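Local coordinates for protein aminoglycoside phosphotransferase (Streptomyces rimosus, PDB 6FUC) that probably confers resistance to streptomycin by transferring a phosphate group from ATP to the antibiotic, at residues A[108-113]-A[202-207]. Sequence-based numbering, arbitrary orientation.
Sequences EPIADA and LDVAGF
Val204 fits against the helix face formed by Pro109, Ile110 and Ala113. Its CG2, anti to its own carbonyl carbon, lies 3.7 Å from Ile110 CG1; the two side chains cross at about a right angle. Ala113 CB meets the whole valine fork, with Val204 CB and CG2 both at 3.9 Å, and also touches Phe207 CZ at 4.0 Å. Ala113 O lies at the edge of that ring, near its plane. This apolar side is close-packed, while the side at Asp203 is looser and wet. There Asp203 OD1 approaches Pro109 CB at 3.4 Å, accepts a bent bond from Val204 N (2.7 Å, 141°), and takes a hydrogen from a water that also donates to Pro109 O. No direct hydrogen bond joins the segments; this water bridges them. The packing is consistent with the C-terminal lobe of a protein-kinase-like fold. Strand 204-207, an outer strand of a three-stranded antiparallel sheet, carries a classic beta bulge, with Ala205 and Gly206 both opposite Ile196 of the neighbouring strand. The axes of helix segment 108-113 and strand 204-207 cross at 43°, with Ile110 and Val204 both reaching Ile195 of that neighbour, and helix 243-251 covering Ile110 and Ala111 through Phe247.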
loop_
_atom_site.group_PDB
_atom_site.type_symbol
_atom_site.label_atom_id
_atom_site.label_comp_id
_atom_site.label_asym_id
_atom_site.label_seq_id
_atom_site.Cartn_x
_atom_site.Cartn_y
_atom_site.Cartn_z
ATOM N N GLU A 108 5.005 7.758 -16.704
ATOM C CA GLU A 108 5.541 9.084 -16.272
ATOM C C GLU A 108 4.574 9.841 -15.342
ATOM O O GLU A 108 5.010 10.424 -14.337
ATOM C CB GLU A 108 6.032 9.971 -17.437
ATOM C CG GLU A 108 7.225 9.388 -18.124
ATOM C CD GLU A 108 7.661 10.194 -19.327
ATOM O OE1 GLU A 108 6.895 11.025 -19.846
ATOM O OE2 GLU A 108 8.830 9.982 -19.702
ATOM N N PRO A 109 3.252 9.776 -15.613
ATOM C CA PRO A 109 2.313 10.366 -14.658
ATOM C C PRO A 109 2.431 9.755 -13.236
ATOM O O PRO A 109 2.334 10.505 -12.245
ATOM C CB PRO A 109 0.955 10.097 -15.277
ATOM C CG PRO A 109 1.234 10.206 -16.729
ATOM C CD PRO A 109 2.615 9.620 -16.920
ATOM N N ILE A 110 2.671 8.459 -13.149
ATOM C CA ILE A 110 2.855 7.823 -11.867
ATOM C C ILE A 110 4.130 8.343 -11.220
ATOM O O ILE A 110 4.154 8.688 -10.013
ATOM C CB ILE A 110 2.822 6.277 -11.996
ATOM C CG1 ILE A 110 1.447 5.766 -12.335
ATOM C CG2 ILE A 110 3.334 5.665 -10.696
ATOM C CD1 ILE A 110 1.408 4.353 -12.810
ATOM N N ALA A 111 5.238 8.425 -11.975
ATOM C CA ALA A 111 6.461 8.930 -11.434
ATOM C C ALA A 111 6.226 10.310 -10.862
ATOM O O ALA A 111 6.723 10.654 -9.749
ATOM C CB ALA A 111 7.558 8.945 -12.489
ATOM N N ASP A 112 5.512 11.133 -11.583
ATOM C CA ASP A 112 5.301 12.499 -11.128
ATOM C C ASP A 112 4.415 12.555 -9.853
ATOM O O ASP A 112 4.688 13.346 -8.945
ATOM C CB ASP A 112 4.614 13.373 -12.220
ATOM C CG ASP A 112 5.429 13.576 -13.463
ATOM O OD1 ASP A 112 6.658 13.372 -13.456
ATOM O OD2 ASP A 112 4.824 14.004 -14.485
ATOM N N ALA A 113 3.384 11.751 -9.819
ATOM C CA ALA A 113 2.469 11.761 -8.668
ATOM C C ALA A 113 3.174 11.205 -7.389
ATOM O O ALA A 113 2.952 11.706 -6.294
ATOM C CB ALA A 113 1.221 10.948 -8.954
ATOM N N LEU A 202 -5.373 8.802 -18.459
ATOM C CA LEU A 202 -4.295 7.902 -17.943
ATOM C C LEU A 202 -3.294 8.582 -17.029
ATOM O O LEU A 202 -2.221 8.080 -16.767
ATOM C CB LEU A 202 -3.684 7.021 -19.022
ATOM C CG LEU A 202 -4.488 5.787 -19.390
ATOM C CD1 LEU A 202 -4.614 4.825 -18.205
ATOM C CD2 LEU A 202 -5.863 6.079 -19.974
ATOM N N ASP A 203 -3.681 9.754 -16.517
ATOM C CA ASP A 203 -3.009 10.320 -15.379
ATOM C C ASP A 203 -3.426 9.606 -14.097
ATOM O O ASP A 203 -4.349 8.811 -14.102
ATOM C CB ASP A 203 -3.249 11.843 -15.307
ATOM C CG ASP A 203 -2.258 12.631 -14.564
ATOM O OD1 ASP A 203 -1.393 12.126 -13.841
ATOM O OD2 ASP A 203 -2.331 13.919 -14.693
ATOM N N VAL A 204 -2.757 9.904 -12.985
ATOM C CA VAL A 204 -3.143 9.375 -11.692
ATOM C C VAL A 204 -4.360 10.118 -11.149
ATOM O O VAL A 204 -4.335 11.354 -11.023
ATOM C CB VAL A 204 -1.947 9.444 -10.721
ATOM C CG1 VAL A 204 -2.335 9.058 -9.346
ATOM C CG2 VAL A 204 -0.853 8.498 -11.200
ATOM N N ALA A 205 -5.396 9.401 -10.830
ATOM C CA ALA A 205 -6.582 9.936 -10.163
ATOM C C ALA A 205 -6.382 10.048 -8.669
ATOM O O ALA A 205 -6.888 11.010 -8.044
ATOM C CB ALA A 205 -7.811 9.076 -10.450
ATOM N N GLY A 206 -5.706 9.097 -8.057
ATOM C CA GLY A 206 -5.412 9.194 -6.625
ATOM C C GLY A 206 -4.839 7.906 -6.138
ATOM O O GLY A 206 -4.731 6.928 -6.873
ATOM N N PHE A 207 -4.463 7.922 -4.869
ATOM C CA PHE A 207 -3.943 6.752 -4.167
ATOM C C PHE A 207 -5.004 6.221 -3.193
ATOM O O PHE A 207 -5.767 7.022 -2.656
ATOM C CB PHE A 207 -2.707 7.135 -3.375
ATOM C CG PHE A 207 -1.579 7.657 -4.217
ATOM C CD1 PHE A 207 -0.793 6.812 -4.946
ATOM C CD2 PHE A 207 -1.331 9.014 -4.317
ATOM C CE1 PHE A 207 0.252 7.283 -5.738
ATOM C CE2 PHE A 207 -0.281 9.495 -5.120
ATOM C CZ PHE A 207 0.503 8.596 -5.787
HETATM O O HOH W 1 0.925 12.859 -12.523
#